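Local coordinates for protein uronate isomerase (Caulobacter crescentus, PDB 2Q01) that catalyses the interconversion of D-glucuronate with D-fructuronate and of D-galacturonate with D-tagaturonate in uronate metabolism, at residues L362-Y367 against W388-P393; R369-L374 against L381-S386. All coordinates share one frame; numbering follows the deposited sequence.

Contact 1 (L362-Y367 against W388-P393); sequences LDETTY and WFHDSP
His390 meets the 362-367 segment twice, through an N-H at the rim of its imidazole and through one ring face. NE2 donates to the backbone oxygen of Leu362 at 2.8 Å, with an N-H...O angle of 154°. The bond is not a textbook in-plane one: the nitrogen sits well above the carbonyl plane, while the oxygen is only slightly tilted from the imidazole plane. The face contact comes from Glu364, whose CG lies 3.6 Å from the centroid of the His390 ring and almost on the ring normal, a CH-pi contact. Beyond CG the carboxylate stacks on the ring, the two planes 18° apart, and Glu364 CD approaches His390 ND1 to 3.4 Å. With CG anti to the carbonyl carbon (chi1 -73°) and the chain extended beyond it, Glu364 can lay its methylene over the ring and still carry its carboxylate further, where OE1 forms a salt bridge with Arg398 and OE2 forms a hydrogen bond with Ser368 OG of the second subunit. A bond at the rim and a stack on the face probably restrict how far the imidazole can turn. Leu362 meets Trp388 obliquely: its CD1 packs on Trp388 CB at 3.7 Å, and its CD2 comes within 3.9 Å of Trp388 CE3.

The Glu364 backbone is shaped by a type I turn from Asp363 to Thr366, in which Asp363 O accepts from both Thr366 N and Thr366 OG1. In this TIM-barrel-clan enzyme, the contact joins two loops: one runs from strand 357-359 into helix 366-375, the other from strand 381-383 to helix 393-407, where Ser392 is the N-cap. Pro333 of strand 332-333 packs against Leu362 and Phe389.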
loop_
_atom_site.group_PDB
_atom_site.type_symbol
_atom_site.label_atom_id
_atom_site.label_comp_id
_atom_site.label_asym_id
_atom_site.label_seq_id
_atom_site.Cartn_x
_atom_site.Cartn_y
_atom_site.Cartn_z
ATOM N N LEU B 362 -11.377 2.850 -4.588
ATOM C CA LEU B 362 -10.511 2.543 -5.716
ATOM C C LEU B 362 -9.065 2.690 -5.249
ATOM O O LEU B 362 -8.117 2.402 -5.981
ATOM C CB LEU B 362 -10.804 3.510 -6.860
ATOM C CG LEU B 362 -11.439 3.022 -8.166
ATOM C CD1 LEU B 362 -12.065 1.661 -8.039
ATOM C CD2 LEU B 362 -12.434 4.048 -8.718
ATOM N N ASP B 363 -8.924 3.129 -4.003
ATOM C CA ASP B 363 -7.639 3.367 -3.380
ATOM C C ASP B 363 -7.414 2.337 -2.267
ATOM O O ASP B 363 -7.843 2.546 -1.123
ATOM C CB ASP B 363 -7.617 4.795 -2.821
ATOM C CG ASP B 363 -6.227 5.262 -2.441
ATOM O OD1 ASP B 363 -5.235 4.561 -2.739
ATOM O OD2 ASP B 363 -6.128 6.349 -1.836
ATOM N N GLU B 364 -6.724 1.246 -2.612
ATOM C CA GLU B 364 -6.441 0.117 -1.704
ATOM C C GLU B 364 -5.697 0.491 -0.428
ATOM O O GLU B 364 -5.731 -0.251 0.562
ATOM C CB GLU B 364 -5.619 -0.957 -2.415
ATOM C CG GLU B 364 -6.374 -1.771 -3.435
ATOM C CD GLU B 364 -5.540 -2.918 -3.979
ATOM O OE1 GLU B 364 -5.893 -4.087 -3.712
ATOM O OE2 GLU B 364 -4.524 -2.651 -4.660
ATOM N N THR B 365 -5.025 1.637 -0.459
ATOM C CA THR B 365 -4.235 2.123 0.670
ATOM C C THR B 365 -5.094 2.587 1.854
ATOM O O THR B 365 -4.598 2.713 2.976
ATOM C CB THR B 365 -3.275 3.229 0.219
ATOM O OG1 THR B 365 -4.017 4.377 -0.202
ATOM C CG2 THR B 365 -2.435 2.730 -0.952
ATOM N N THR B 366 -6.380 2.814 1.592
ATOM C CA THR B 366 -7.329 3.259 2.607
ATOM C C THR B 366 -7.971 2.108 3.379
ATOM O O THR B 366 -8.711 2.356 4.336
ATOM C CB THR B 366 -8.464 4.119 1.997
ATOM O OG1 THR B 366 -9.206 3.339 1.054
ATOM C CG2 THR B 366 -7.911 5.353 1.308
ATOM N N TYR B 367 -7.698 0.865 2.969
ATOM C CA TYR B 367 -8.280 -0.323 3.615
ATOM C C TYR B 367 -7.912 -0.412 5.086
ATOM O O TYR B 367 -8.774 -0.352 5.959
ATOM C CB TYR B 367 -7.843 -1.624 2.925
ATOM C CG TYR B 367 -8.518 -1.918 1.614
ATOM C CD1 TYR B 367 -9.817 -1.481 1.351
ATOM C CD2 TYR B 367 -7.864 -2.670 0.636
ATOM C CE1 TYR B 367 -10.441 -1.765 0.137
ATOM C CE2 TYR B 367 -8.472 -2.955 -0.576
ATOM C CZ TYR B 367 -9.758 -2.501 -0.826
ATOM O OH TYR B 367 -10.364 -2.784 -2.036
ATOM N N TRP B 388 -13.875 -2.750 -9.096
ATOM C CA TRP B 388 -13.355 -2.378 -10.420
ATOM C C TRP B 388 -12.062 -3.097 -10.793
ATOM O O TRP B 388 -12.080 -4.265 -11.185
ATOM C CB TRP B 388 -13.170 -0.862 -10.515
ATOM C CG TRP B 388 -13.319 -0.265 -11.874
ATOM C CD1 TRP B 388 -12.915 -0.795 -13.069
ATOM C CD2 TRP B 388 -13.885 1.012 -12.174
ATOM N NE1 TRP B 388 -13.215 0.067 -14.095
ATOM C CE2 TRP B 388 -13.807 1.187 -13.572
ATOM C CE3 TRP B 388 -14.455 2.028 -11.394
ATOM C CZ2 TRP B 388 -14.283 2.336 -14.209
ATOM C CZ3 TRP B 388 -14.926 3.167 -12.025
ATOM C CH2 TRP B 388 -14.838 3.312 -13.421
ATOM N N PHE B 389 -10.947 -2.383 -10.672
ATOM C CA PHE B 389 -9.626 -2.911 -10.996
ATOM C C PHE B 389 -9.146 -3.888 -9.928
ATOM O O PHE B 389 -8.292 -4.739 -10.191
ATOM C CB PHE B 389 -8.616 -1.765 -11.137
ATOM C CG PHE B 389 -8.990 -0.749 -12.179
ATOM C CD1 PHE B 389 -9.603 0.450 -11.820
ATOM C CD2 PHE B 389 -8.738 -0.994 -13.524
ATOM C CE1 PHE B 389 -9.955 1.380 -12.786
ATOM C CE2 PHE B 389 -9.083 -0.064 -14.497
ATOM C CZ PHE B 389 -9.688 1.125 -14.129
ATOM N N HIS B 390 -9.701 -3.747 -8.724
ATOM C CA HIS B 390 -9.332 -4.577 -7.581
ATOM C C HIS B 390 -10.313 -5.730 -7.378
ATOM O O HIS B 390 -10.177 -6.519 -6.450
ATOM C CB HIS B 390 -9.218 -3.719 -6.325
ATOM C CG HIS B 390 -8.513 -2.416 -6.548
ATOM N ND1 HIS B 390 -7.191 -2.339 -6.928
ATOM C CD2 HIS B 390 -8.950 -1.138 -6.447
ATOM C CE1 HIS B 390 -6.844 -1.071 -7.052
ATOM N NE2 HIS B 390 -7.891 -0.322 -6.764
ATOM N N ASP B 391 -11.297 -5.817 -8.264
ATOM C CA ASP B 391 -12.197 -6.960 -8.345
ATOM C C ASP B 391 -11.460 -8.070 -9.120
ATOM O O ASP B 391 -11.606 -8.220 -10.342
ATOM C CB ASP B 391 -13.506 -6.513 -9.015
ATOM C CG ASP B 391 -14.435 -7.665 -9.357
ATOM O OD1 ASP B 391 -14.504 -8.659 -8.602
ATOM O OD2 ASP B 391 -15.109 -7.560 -10.404
ATOM N N SER B 392 -10.656 -8.833 -8.384
ATOM C CA SER B 392 -9.668 -9.732 -8.964
ATOM C C SER B 392 -9.042 -10.602 -7.861
ATOM O O SER B 392 -9.064 -10.202 -6.698
ATOM C CB SER B 392 -8.593 -8.897 -9.661
ATOM O OG SER B 392 -7.871 -8.117 -8.728
ATOM N N PRO B 393 -8.502 -11.799 -8.215
ATOM C CA PRO B 393 -7.834 -12.701 -7.260
ATOM C C PRO B 393 -6.875 -12.032 -6.262
ATOM O O PRO B 393 -7.034 -12.208 -5.050
ATOM C CB PRO B 393 -7.073 -13.661 -8.175
ATOM C CG PRO B 393 -7.934 -13.768 -9.371
ATOM C CD PRO B 393 -8.543 -12.402 -9.565
#

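Contact 2 (R369-L374 against L381-S386); sequences RELAPL and LKLGPS. With K (potassium ion), chain E.
Leu371 and Leu383 make the central contact between helix 366-375 and strand 381-383, the second half of a beta-alpha-beta unit that begins with strand 357-359. The side chains that meet are all apolar, and no hydrogen bond crosses between the segments. Leu383 points from the strand toward the helix and divides its two methyls: CD2 lies 3.8 Å from Leu371 CB, whereas CD1 reaches the helix backbone, 4.0 Å from Ala372 N. CG of Leu383 stands anti to its own carbonyl carbon (chi1 -68°), a placement that carries the fork to the helix. One helical turn on from Leu371, Leu374 meets Leu381, whose CD2 lies 4.0 Å from Leu374 CB and the same distance from Leu374 O.

Leu383 and Leu381 follow the strand's two-residue spacing, with Lys382 between them directed away from the helix. The segment axes come within 8.4 Å, and their N-to-C directions differ by 126°, so the two run obliquely against each other. Further out, backbone hydrogen bonds of Lys382 with Ile357 and Leu359 join the strand to 357-359, and one between Leu383 and Asn411 holds its other side. Val403 of helix 393-407 packs on Leu383.

At the start of the strand, Leu381 gives its carbonyl to a potassium site completed by Ala375, Tyr378, Asn411 and Ser75 of the third subunit. Leu381 O lies 2.6 Å from the potassium ion, which also binds a water that accepts a hydrogen bond from Lys382 NZ at 2.9 Å.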
loop_
_atom_site.group_PDB
_atom_site.type_symbol
_atom_site.label_atom_id
_atom_site.label_comp_id
_atom_site.label_asym_id
_atom_site.label_seq_id
_atom_site.Cartn_x
_atom_site.Cartn_y
_atom_site.Cartn_z
ATOM N N ARG B 369 -5.866 1.680 6.622
ATOM C CA ARG B 369 -5.649 3.001 7.187
ATOM C C ARG B 369 -6.938 3.665 7.640
ATOM O O ARG B 369 -7.033 4.115 8.769
ATOM C CB ARG B 369 -4.919 3.914 6.205
ATOM C CG ARG B 369 -4.173 5.053 6.898
ATOM C CD ARG B 369 -4.069 6.303 6.039
ATOM N NE ARG B 369 -3.443 6.054 4.744
ATOM C CZ ARG B 369 -4.019 6.293 3.568
ATOM N NH1 ARG B 369 -5.241 6.806 3.513
ATOM N NH2 ARG B 369 -3.368 6.027 2.441
ATOM N N GLU B 370 -7.925 3.725 6.758
ATOM C CA GLU B 370 -9.090 4.562 7.005
ATOM C C GLU B 370 -10.388 3.781 7.098
ATOM O O GLU B 370 -11.130 3.944 8.059
ATOM C CB GLU B 370 -9.202 5.647 5.926
ATOM C CG GLU B 370 -7.918 6.448 5.721
ATOM C CD GLU B 370 -8.107 7.693 4.881
ATOM O OE1 GLU B 370 -9.207 7.888 4.322
ATOM O OE2 GLU B 370 -7.145 8.484 4.786
ATOM N N LEU B 371 -10.647 2.937 6.102
ATOM C CA LEU B 371 -11.932 2.252 5.948
ATOM C C LEU B 371 -12.265 1.263 7.055
ATOM O O LEU B 371 -13.351 1.330 7.631
ATOM C CB LEU B 371 -12.013 1.553 4.592
ATOM C CG LEU B 371 -12.159 2.394 3.320
ATOM C CD1 LEU B 371 -12.238 1.460 2.122
ATOM C CD2 LEU B 371 -13.390 3.276 3.376
ATOM N N ALA B 372 -11.342 0.351 7.352
ATOM C CA ALA B 372 -11.560 -0.620 8.420
ATOM C C ALA B 372 -11.652 0.002 9.827
ATOM O O ALA B 372 -12.564 -0.365 10.574
ATOM C CB ALA B 372 -10.539 -1.771 8.368
ATOM N N PRO B 373 -10.721 0.928 10.196
ATOM C CA PRO B 373 -10.903 1.698 11.442
ATOM C C PRO B 373 -12.242 2.434 11.580
ATOM O O PRO B 373 -12.807 2.463 12.670
ATOM C CB PRO B 373 -9.750 2.696 11.398
ATOM C CG PRO B 373 -8.675 1.952 10.666
ATOM C CD PRO B 373 -9.429 1.275 9.561
ATOM N N LEU B 374 -12.731 3.014 10.486
ATOM C CA LEU B 374 -14.024 3.690 10.474
ATOM C C LEU B 374 -15.173 2.697 10.601
ATOM O O LEU B 374 -16.090 2.893 11.402
ATOM C CB LEU B 374 -14.192 4.543 9.200
ATOM C CG LEU B 374 -13.526 5.922 9.125
ATOM C CD1 LEU B 374 -13.624 6.467 7.703
ATOM C CD2 LEU B 374 -14.125 6.914 10.111
ATOM N N LEU B 381 -21.655 2.273 9.230
ATOM C CA LEU B 381 -20.707 2.065 8.131
ATOM C C LEU B 381 -20.396 0.600 7.893
ATOM O O LEU B 381 -20.164 -0.147 8.842
ATOM C CB LEU B 381 -19.405 2.805 8.432
ATOM C CG LEU B 381 -19.086 4.147 7.766
ATOM C CD1 LEU B 381 -20.313 4.957 7.378
ATOM C CD2 LEU B 381 -18.152 4.947 8.663
ATOM N N LYS B 382 -20.366 0.183 6.637
ATOM C CA LYS B 382 -20.023 -1.188 6.300
ATOM C C LYS B 382 -19.077 -1.106 5.118
ATOM O O LYS B 382 -19.065 -0.101 4.417
ATOM C CB LYS B 382 -21.284 -1.947 5.907
ATOM C CG LYS B 382 -21.502 -3.261 6.610
ATOM C CD LYS B 382 -22.328 -3.095 7.854
ATOM C CE LYS B 382 -23.109 -4.346 8.174
ATOM N NZ LYS B 382 -23.470 -4.362 9.617
ATOM N N LEU B 383 -18.288 -2.153 4.888
ATOM C CA LEU B 383 -17.330 -2.142 3.787
ATOM C C LEU B 383 -17.780 -2.967 2.608
ATOM O O LEU B 383 -18.177 -4.115 2.759
ATOM C CB LEU B 383 -15.949 -2.599 4.246
ATOM C CG LEU B 383 -15.258 -1.626 5.196
ATOM C CD1 LEU B 383 -13.835 -2.028 5.416
ATOM C CD2 LEU B 383 -15.341 -0.190 4.681
ATOM N N GLY B 384 -17.724 -2.361 1.430
ATOM C CA GLY B 384 -18.045 -3.056 0.198
ATOM C C GLY B 384 -16.833 -3.829 -0.252
ATOM O O GLY B 384 -15.726 -3.543 0.199
ATOM N N PRO B 385 -17.027 -4.819 -1.140
ATOM C CA PRO B 385 -15.891 -5.594 -1.636
ATOM C C PRO B 385 -14.959 -4.754 -2.496
ATOM O O PRO B 385 -15.304 -3.628 -2.874
ATOM C CB PRO B 385 -16.553 -6.677 -2.492
ATOM C CG PRO B 385 -17.856 -6.098 -2.896
ATOM C CD PRO B 385 -18.301 -5.283 -1.721
ATOM N N SER B 386 -13.782 -5.300 -2.785
ATOM C CA SER B 386 -12.844 -4.654 -3.684
ATOM C C SER B 386 -13.503 -4.428 -5.044
ATOM O O SER B 386 -14.191 -5.304 -5.572
ATOM C CB SER B 386 -11.557 -5.462 -3.801
ATOM O OG SER B 386 -11.837 -6.818 -4.082
HETATM K K K E . -20.127 -1.001 11.273
HETATM O O HOH W 1 -22.511 -2.078 11.209
#

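Contact 2 is nested within the chain loop that contact 1 closes, and both contacts use helix 366-375. Their centres are about 12 Å apart. Two probable backbone hydrogen bonds carry the helix from one to the other: Thr366 O to Leu371 N at 2.7 Å and Tyr367 O to Ala372 N at 3.0 Å. Ser386 of contact 2 touches both segments of contact 1: Ser386 CB lies 3.4 Å from Tyr367 OH, and Ser386 O lies 3.7 Å from Asp391 CB. The potassium site lies at contact 2 and takes in Ser75 of the third subunit; contact 1 reaches the second subunit through Glu364 and Ser368 there.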